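Local coordinates for protein putative TetR-family transcriptional regulator (Bordetella parapertussis 12822, PDB 3CCY) that probably binds operator DNA as a dimeric TetR-family regulator, most likely a repressor, through an N-terminal helix-turn-helix domain, at residues 58-70 with 109-123. Sequence-based numbering, arbitrary orientation. Where two conformers were deposited one is given.
Sequences KEAVLRDMLTTHV and HVVMLTCLDALPEDQ
Helix 58-70 crosses helix 109-115 at -111°, the axes 9.7 Å apart, with Leu66 set against Met112 and Glu59 near Leu119 in the turn that follows. Leucines, whose forked ends fill two places at once, form the centre. With CG anti to the backbone N (chi1 179°), the Leu62 fork faces the other segment, CD1 lying 3.5 Å from Val111 CG1 and CD2 against Ala118 CB, a single methyl that leaves room for the 3-10 segment 116-118 to lie near the helix. Leu66 CD2 lies 3.6 Å from Val111 CG1, the two side chains crossing nearly at right angles, while its CD1 meets CE of Met112 (modelled as selenomethionine), whose flexible chain bends at chi2 and chi3. Leu119 CD2 touches both Leu62 CD2 and the backbone O of Glu59. At one end the His69 and His109 rings meet rim to rim, almost perpendicular; His69 NE2, 3.8 Å from His109 CA, is buried without a polar partner. On the flank beside helix 122-123, Arg63 bends at chi3 and gives Gln123 OE1 a nearly straight hydrogen bond from NH2 (2.9 Å, 172°), in the guanidinium plane but tilted from the amide plane; its long polar chain suits this partly exposed border. Phe27 of helix 15-29 also touches Val111. As in other TetR-family proteins, the helix after the helix-turn-helix, here 58-81, packs on the C-terminal helical domain, linking it to the DNA-binding domain.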
ATOM      1  N   LYS A  58      16.798  19.551  -0.226  1.00 41.91           N
ATOM      2  CA  LYS A  58      15.692  18.784  -0.762  1.00 41.17           C
ATOM      3  C   LYS A  58      15.063  17.965   0.376  1.00 40.89           C
ATOM      4  O   LYS A  58      13.836  17.825   0.450  1.00 40.80           O
ATOM      5  CB  LYS A  58      16.230  17.884  -1.876  1.00 41.24           C
ATOM      6  CG  LYS A  58      15.210  17.186  -2.747  1.00 40.87           C
ATOM      7  CD  LYS A  58      15.941  16.262  -3.724  1.00 40.94           C
ATOM      8  CE  LYS A  58      15.058  15.095  -4.142  1.00 41.64           C
ATOM      9  NZ  LYS A  58      15.758  14.048  -4.971  1.00 40.54           N
ATOM     10  N   GLU A  59      15.910  17.449   1.273  1.00 40.23           N
ATOM     11  CA  GLU A  59      15.453  16.691   2.451  1.00 39.45           C
ATOM     12  C   GLU A  59      14.662  17.560   3.416  1.00 38.06           C
ATOM     13  O   GLU A  59      13.716  17.080   4.040  1.00 37.83           O
ATOM     14  CB  GLU A  59      16.631  16.051   3.194  1.00 39.75           C
ATOM     15  CG  GLU A  59      17.454  15.084   2.359  1.00 40.53           C
ATOM     16  CD  GLU A  59      18.592  14.447   3.141  1.00 41.22           C
ATOM     17  OE1 GLU A  59      19.451  15.188   3.682  1.00 43.07           O
ATOM     18  OE2 GLU A  59      18.634  13.196   3.200  1.00 44.26           O
ATOM     19  N   ALA A  60      15.054  18.828   3.532  1.00 36.47           N
ATOM     20  CA  ALA A  60      14.361  19.802   4.377  1.00 35.38           C
ATOM     21  C   ALA A  60      12.935  20.057   3.876  1.00 34.94           C
ATOM     22  O   ALA A  60      11.994  20.122   4.674  1.00 34.80           O
ATOM     23  CB  ALA A  60      15.153  21.113   4.450  1.00 35.17           C
ATOM     24  N   VAL A  61      12.785  20.195   2.557  1.00 33.96           N
ATOM     25  CA  VAL A  61      11.463  20.306   1.929  1.00 32.47           C
ATOM     26  C   VAL A  61      10.615  19.084   2.272  1.00 31.96           C
ATOM     27  O   VAL A  61       9.489  19.230   2.714  1.00 31.20           O
ATOM     28  CB  VAL A  61      11.559  20.493   0.394  1.00 32.41           C
ATOM     29  CG1 VAL A  61      10.170  20.611  -0.224  1.00 32.07           C
ATOM     30  CG2 VAL A  61      12.391  21.730   0.058  1.00 31.84           C
ATOM     31  N   LEU A  62      11.183  17.892   2.100  1.00 31.57           N
ATOM     32  CA  LEU A  62      10.488  16.658   2.433  1.00 31.57           C
ATOM     33  C   LEU A  62      10.168  16.536   3.925  1.00 32.25           C
ATOM     34  O   LEU A  62       9.042  16.196   4.290  1.00 31.44           O
ATOM     35  CB  LEU A  62      11.267  15.419   1.945  1.00 31.39           C
ATOM     36  CG  LEU A  62      10.682  14.025   2.236  1.00 31.29           C
ATOM     37  CD1 LEU A  62       9.319  13.805   1.587  1.00 31.23           C
ATOM     38  CD2 LEU A  62      11.607  12.910   1.822  1.00 30.97           C
ATOM     39  N   ARG A  63      11.151  16.804   4.778  1.00 32.82           N
ATOM     40  CA  ARG A  63      10.982  16.632   6.215  1.00 34.52           C
ATOM     41  C   ARG A  63       9.859  17.534   6.715  1.00 34.33           C
ATOM     42  O   ARG A  63       8.996  17.084   7.468  1.00 34.40           O
ATOM     43  CB  ARG A  63      12.299  16.884   6.971  1.00 34.28           C
ATOM     44  CG  ARG A  63      12.208  16.694   8.496  1.00 35.68           C
ATOM     45  CD  ARG A  63      13.483  17.126   9.221  1.00 36.46           C
ATOM     46  NE  ARG A  63      13.811  18.542   9.025  1.00 41.85           N
ATOM     47  CZ  ARG A  63      14.903  19.004   8.402  1.00 43.07           C
ATOM     48  NH1 ARG A  63      15.096  20.313   8.294  1.00 43.52           N
ATOM     49  NH2 ARG A  63      15.806  18.174   7.885  1.00 43.95           N
ATOM     50  N   ASP A  64       9.859  18.785   6.260  1.00 34.33           N
ATOM     51  CA  ASP A  64       8.820  19.749   6.629  1.00 34.91           C
ATOM     52  C   ASP A  64       7.404  19.332   6.203  1.00 34.08           C
ATOM     53  O   ASP A  64       6.485  19.322   7.035  1.00 34.60           O
ATOM     54  CB  ASP A  64       9.191  21.154   6.123  1.00 35.57           C
ATOM     55  CG  ASP A  64       8.139  22.203   6.448  1.00 38.52           C
ATOM     56  OD1 ASP A  64       8.403  23.049   7.326  1.00 42.74           O
ATOM     57  OD2 ASP A  64       7.053  22.197   5.817  1.00 42.65           O
HETATM   58  N   MSE A  65       7.207  18.942   4.945  1.00 33.32           N
HETATM   59  CA  MSE A  65       5.846  18.554   4.518  1.00 31.59           C
HETATM   60  C   MSE A  65       5.331  17.286   5.203  1.00 32.37           C
HETATM   61  O   MSE A  65       4.126  17.130   5.411  1.00 32.15           O
HETATM   62  CB  MSE A  65       5.736  18.400   2.995  1.00 32.10           C
HETATM   63  CG  MSE A  65       6.161  17.053   2.483  1.00 30.36           C
HETATM   64 SE   MSE A  65       6.008  16.808   0.573  0.70 29.57          SE
HETATM   65  CE  MSE A  65       6.978  18.336  -0.072  1.00 27.16           C
ATOM     66  N   LEU A  66       6.238  16.374   5.524  1.00 31.37           N
ATOM     67  CA  LEU A  66       5.868  15.172   6.231  1.00 31.96           C
ATOM     68  C   LEU A  66       5.522  15.489   7.681  1.00 31.17           C
ATOM     69  O   LEU A  66       4.577  14.953   8.234  1.00 29.52           O
ATOM     70  CB  LEU A  66       6.997  14.149   6.147  1.00 32.03           C
ATOM     71  CG  LEU A  66       7.218  13.554   4.747  1.00 34.58           C
ATOM     72  CD1 LEU A  66       8.053  12.285   4.821  1.00 35.04           C
ATOM     73  CD2 LEU A  66       5.880  13.264   4.055  1.00 36.29           C
ATOM     74  N   THR A  67       6.293  16.384   8.276  1.00 31.61           N
ATOM     75  CA  THR A  67       6.101  16.738   9.680  1.00 33.44           C
ATOM     76  C   THR A  67       4.769  17.460   9.892  1.00 33.07           C
ATOM     77  O   THR A  67       3.993  17.111  10.791  1.00 33.38           O
ATOM     78  CB  THR A  67       7.279  17.584  10.205  1.00 32.88           C
ATOM     79  OG1 THR A  67       8.479  16.803  10.144  1.00 34.02           O
ATOM     80  CG2 THR A  67       7.059  18.015  11.635  1.00 35.32           C
ATOM     81  N   THR A  68       4.494  18.456   9.061  1.00 33.70           N
ATOM     82  CA  THR A  68       3.279  19.215   9.240  1.00 34.48           C
ATOM     83  C   THR A  68       2.077  18.325   8.933  1.00 34.77           C
ATOM     84  O   THR A  68       1.046  18.436   9.578  1.00 35.94           O
ATOM     85  CB  THR A  68       3.252  20.535   8.428  1.00 34.92           C
ATOM     86  OG1 THR A  68       2.986  20.259   7.048  1.00 37.20           O
ATOM     87  CG2 THR A  68       4.575  21.302   8.580  1.00 33.84           C
ATOM     88  N   HIS A  69       2.225  17.408   7.984  1.00 34.09           N
ATOM     89  CA  HIS A  69       1.131  16.541   7.631  1.00 33.96           C
ATOM     90  C   HIS A  69       0.755  15.516   8.721  1.00 33.63           C
ATOM     91  O   HIS A  69      -0.444  15.306   8.988  1.00 34.03           O
ATOM     92  CB  HIS A  69       1.446  15.797   6.338  1.00 34.54           C
ATOM     93  CG  HIS A  69       0.327  14.932   5.877  1.00 34.99           C
ATOM     94  ND1 HIS A  69      -0.781  15.441   5.240  1.00 36.32           N
ATOM     95  CD2 HIS A  69       0.133  13.595   5.966  1.00 35.14           C
ATOM     96  CE1 HIS A  69      -1.607  14.452   4.952  1.00 35.19           C
ATOM     97  NE2 HIS A  69      -1.080  13.328   5.394  1.00 34.32           N
ATOM     98  N   VAL A  70       1.746  14.840   9.295  1.00 32.23           N
ATOM     99  CA  VAL A  70       1.466  13.881  10.374  1.00 32.38           C
ATOM    100  C   VAL A  70       1.043  14.631  11.646  1.00 32.70           C
ATOM    101  O   VAL A  70       0.151  14.167  12.352  1.00 31.39           O
ATOM    102  CB  VAL A  70       2.617  12.844  10.633  1.00 32.54           C
ATOM    103  CG1 VAL A  70       3.810  13.456  11.306  1.00 30.51           C
ATOM    104  CG2 VAL A  70       2.095  11.610  11.452  1.00 32.87           C
ATOM    105  N   HIS A 109      -0.417  13.221   1.435  1.00 40.44           N
ATOM    106  CA  HIS A 109      -0.800  11.880   1.932  1.00 42.23           C
ATOM    107  C   HIS A 109       0.034  10.779   1.254  1.00 42.07           C
ATOM    108  O   HIS A 109       0.720   9.989   1.908  1.00 41.58           O
ATOM    109  CB  HIS A 109      -2.293  11.677   1.652  1.00 43.51           C
ATOM    110  CG  HIS A 109      -2.962  10.636   2.497  1.00 49.04           C
ATOM    111  ND1 HIS A 109      -3.072   9.315   2.105  1.00 55.52           N
ATOM    112  CD2 HIS A 109      -3.604  10.735   3.690  1.00 53.49           C
ATOM    113  CE1 HIS A 109      -3.745   8.645   3.030  1.00 58.32           C
ATOM    114  NE2 HIS A 109      -4.088   9.484   3.998  1.00 56.30           N
ATOM    115  N   VAL A 110      -0.008  10.737  -0.074  1.00 42.02           N
ATOM    116  CA  VAL A 110       0.813   9.793  -0.835  1.00 41.15           C
ATOM    117  C   VAL A 110       2.286   9.878  -0.392  1.00 41.89           C
ATOM    118  O   VAL A 110       2.913   8.844  -0.120  1.00 41.32           O
ATOM    119  CB  VAL A 110       0.686  10.004  -2.377  1.00 40.81           C
ATOM    120  CG1 VAL A 110       1.660   9.097  -3.146  1.00 39.90           C
ATOM    121  CG2 VAL A 110      -0.740   9.774  -2.840  1.00 39.48           C
ATOM    122  N   VAL A 111       2.818  11.104  -0.283  1.00 41.64           N
ATOM    123  CA  VAL A 111       4.227  11.309   0.121  1.00 42.01           C
ATOM    124  C   VAL A 111       4.523  10.717   1.533  1.00 42.71           C
ATOM    125  O   VAL A 111       5.595  10.125   1.736  1.00 41.74           O
ATOM    126  CB  VAL A 111       4.691  12.806  -0.051  1.00 41.90           C
ATOM    127  CG1 VAL A 111       6.078  13.025   0.515  1.00 42.14           C
ATOM    128  CG2 VAL A 111       4.719  13.210  -1.523  1.00 40.95           C
HETATM  129  N   MSE A 112       3.584  10.872   2.479  1.00 43.40           N
HETATM  130  CA  MSE A 112       3.716  10.231   3.785  0.50 45.62           C
HETATM  131  C   MSE A 112       3.825   8.712   3.601  1.00 46.10           C
HETATM  132  O   MSE A 112       4.838   8.110   3.989  1.00 46.48           O
HETATM  133  CB  MSE A 112       2.543  10.592   4.711  0.50 45.88           C
HETATM  134  CG  MSE A 112       2.734  10.208   6.199  0.50 47.82           C
HETATM  135 SE   MSE A 112       4.265  11.062   7.113  0.50 55.44          SE
HETATM  136  CE  MSE A 112       5.632   9.704   6.771  0.50 51.33           C
ATOM    137  N   LEU A 113       2.813   8.118   2.961  1.00 47.63           N
ATOM    138  CA  LEU A 113       2.722   6.669   2.707  1.00 49.30           C
ATOM    139  C   LEU A 113       3.830   6.093   1.838  1.00 50.14           C
ATOM    140  O   LEU A 113       3.917   4.880   1.702  1.00 51.67           O
ATOM    141  CB  LEU A 113       1.353   6.317   2.094  1.00 48.66           C
ATOM    142  CG  LEU A 113       0.127   6.719   2.935  1.00 50.21           C
ATOM    143  CD1 LEU A 113      -1.195   6.378   2.268  1.00 50.19           C
ATOM    144  CD2 LEU A 113       0.182   6.116   4.368  1.00 53.05           C
ATOM    145  N   THR A 114       4.690   6.935   1.272  1.00 51.32           N
ATOM    146  CA  THR A 114       5.572   6.496   0.177  1.00 52.06           C
ATOM    147  C   THR A 114       7.042   6.924   0.267  1.00 52.65           C
ATOM    148  O   THR A 114       7.915   6.245  -0.280  1.00 52.57           O
ATOM    149  CB  THR A 114       4.968   6.936  -1.206  1.00 52.34           C
ATOM    150  OG1 THR A 114       4.058   5.931  -1.677  1.00 52.53           O
ATOM    151  CG2 THR A 114       6.045   7.202  -2.273  1.00 52.97           C
ATOM    152  N   CYS A 115       7.316   8.045   0.938  1.00 53.42           N
ATOM    153  CA  CYS A 115       8.624   8.723   0.802  1.00 54.09           C
ATOM    154  C   CYS A 115       9.478   8.814   2.067  1.00 54.23           C
ATOM    155  O   CYS A 115      10.576   9.374   2.036  1.00 53.98           O
ATOM    156  CB  CYS A 115       8.430  10.126   0.232  1.00 54.34           C
ATOM    157  SG  CYS A 115       8.236  10.203  -1.548  1.00 55.91           S
ATOM    158  N   LEU A 116       8.972   8.276   3.172  1.00 54.82           N
ATOM    159  CA  LEU A 116       9.668   8.337   4.452  1.00 55.82           C
ATOM    160  C   LEU A 116      11.144   7.881   4.419  1.00 56.31           C
ATOM    161  O   LEU A 116      11.974   8.426   5.148  1.00 56.24           O
ATOM    162  CB  LEU A 116       8.871   7.569   5.515  1.00 55.75           C
ATOM    163  CG  LEU A 116       9.282   7.739   6.977  1.00 56.20           C
ATOM    164  CD1 LEU A 116       9.339   9.207   7.373  1.00 56.73           C
ATOM    165  CD2 LEU A 116       8.327   6.995   7.872  1.00 56.38           C
ATOM    166  N   ASP A 117      11.474   6.907   3.565  1.00 56.95           N
ATOM    167  CA  ASP A 117      12.840   6.357   3.525  1.00 57.68           C
ATOM    168  C   ASP A 117      13.874   7.314   2.937  1.00 57.88           C
ATOM    169  O   ASP A 117      15.071   7.204   3.233  1.00 58.11           O
ATOM    170  CB  ASP A 117      12.893   4.989   2.819  1.00 57.94           C
ATOM    171  CG  ASP A 117      12.273   5.009   1.430  1.00 58.76           C
ATOM    172  OD1 ASP A 117      11.092   5.424   1.302  1.00 58.67           O
ATOM    173  OD2 ASP A 117      12.957   4.578   0.470  1.00 58.39           O
ATOM    174  N   ALA A 118      13.413   8.257   2.117  1.00 57.88           N
ATOM    175  CA  ALA A 118      14.302   9.229   1.482  1.00 57.77           C
ATOM    176  C   ALA A 118      15.032  10.109   2.500  1.00 57.68           C
ATOM    177  O   ALA A 118      16.010  10.774   2.167  1.00 57.58           O
ATOM    178  CB  ALA A 118      13.527  10.079   0.493  1.00 57.85           C
ATOM    179  N   LEU A 119      14.551  10.093   3.741  1.00 57.67           N
ATOM    180  CA  LEU A 119      15.140  10.872   4.831  1.00 57.69           C
ATOM    181  C   LEU A 119      16.333  10.151   5.489  1.00 58.09           C
ATOM    182  O   LEU A 119      16.513   8.949   5.267  1.00 58.10           O
ATOM    183  CB  LEU A 119      14.061  11.207   5.868  1.00 57.33           C
ATOM    184  CG  LEU A 119      13.027  12.237   5.403  1.00 56.75           C
ATOM    185  CD1 LEU A 119      11.988  12.472   6.472  1.00 54.52           C
ATOM    186  CD2 LEU A 119      13.706  13.557   5.000  1.00 55.26           C
ATOM    187  N   PRO A 120      17.169  10.891   6.265  1.00 58.43           N
ATOM    188  CA  PRO A 120      18.226  10.316   7.127  1.00 58.77           C
ATOM    189  C   PRO A 120      17.723   9.289   8.165  1.00 58.97           C
ATOM    190  O   PRO A 120      16.856   8.469   7.851  1.00 59.24           O
ATOM    191  CB  PRO A 120      18.820  11.547   7.831  1.00 58.63           C
ATOM    192  CG  PRO A 120      18.510  12.683   6.941  1.00 58.67           C
ATOM    193  CD  PRO A 120      17.187  12.368   6.309  1.00 58.40           C
ATOM    194  N   GLU A 121      18.268   9.323   9.381  1.00 59.09           N
ATOM    195  CA  GLU A 121      17.891   8.340  10.399  1.00 59.13           C
ATOM    196  C   GLU A 121      17.158   8.920  11.593  1.00 58.80           C
ATOM    197  O   GLU A 121      16.145   8.369  12.024  1.00 58.83           O
ATOM    198  CB  GLU A 121      19.092   7.502  10.853  1.00 59.48           C
ATOM    199  CG  GLU A 121      19.443   6.365   9.892  1.00 60.70           C
ATOM    200  CD  GLU A 121      18.212   5.627   9.367  1.00 62.15           C
ATOM    201  OE1 GLU A 121      17.902   5.778   8.164  1.00 62.42           O
ATOM    202  OE2 GLU A 121      17.552   4.910  10.158  1.00 62.28           O
ATOM    203  N   ASP A 122      17.669  10.027  12.123  1.00 58.29           N
ATOM    204  CA  ASP A 122      17.064  10.677  13.288  1.00 57.76           C
ATOM    205  C   ASP A 122      15.653  11.226  13.006  1.00 57.05           C
ATOM    206  O   ASP A 122      14.738  11.057  13.823  1.00 56.93           O
ATOM    207  CB  ASP A 122      17.989  11.773  13.853  1.00 58.10           C
ATOM    208  CG  ASP A 122      18.622  12.646  12.764  1.00 59.09           C
ATOM    209  OD1 ASP A 122      19.590  12.189  12.109  1.00 60.11           O
ATOM    210  OD2 ASP A 122      18.165  13.799  12.579  1.00 59.61           O
ATOM    211  N   GLN A 123      15.483  11.872  11.852  1.00 55.95           N
ATOM    212  CA  GLN A 123      14.202  12.490  11.506  1.00 54.85           C
ATOM    213  C   GLN A 123      13.222  11.462  10.961  1.00 53.60           C
ATOM    214  O   GLN A 123      12.010  11.602  11.127  1.00 53.14           O
ATOM    215  CB  GLN A 123      14.376  13.692  10.558  1.00 55.26           C
ATOM    216  CG  GLN A 123      15.195  13.428   9.297  1.00 55.80           C
ATOM    217  CD  GLN A 123      15.966  14.651   8.829  1.00 56.27           C
ATOM    218  OE1 GLN A 123      15.569  15.325   7.880  1.00 56.03           O
ATOM    219  NE2 GLN A 123      17.079  14.943   9.498  1.00 57.35           N
TER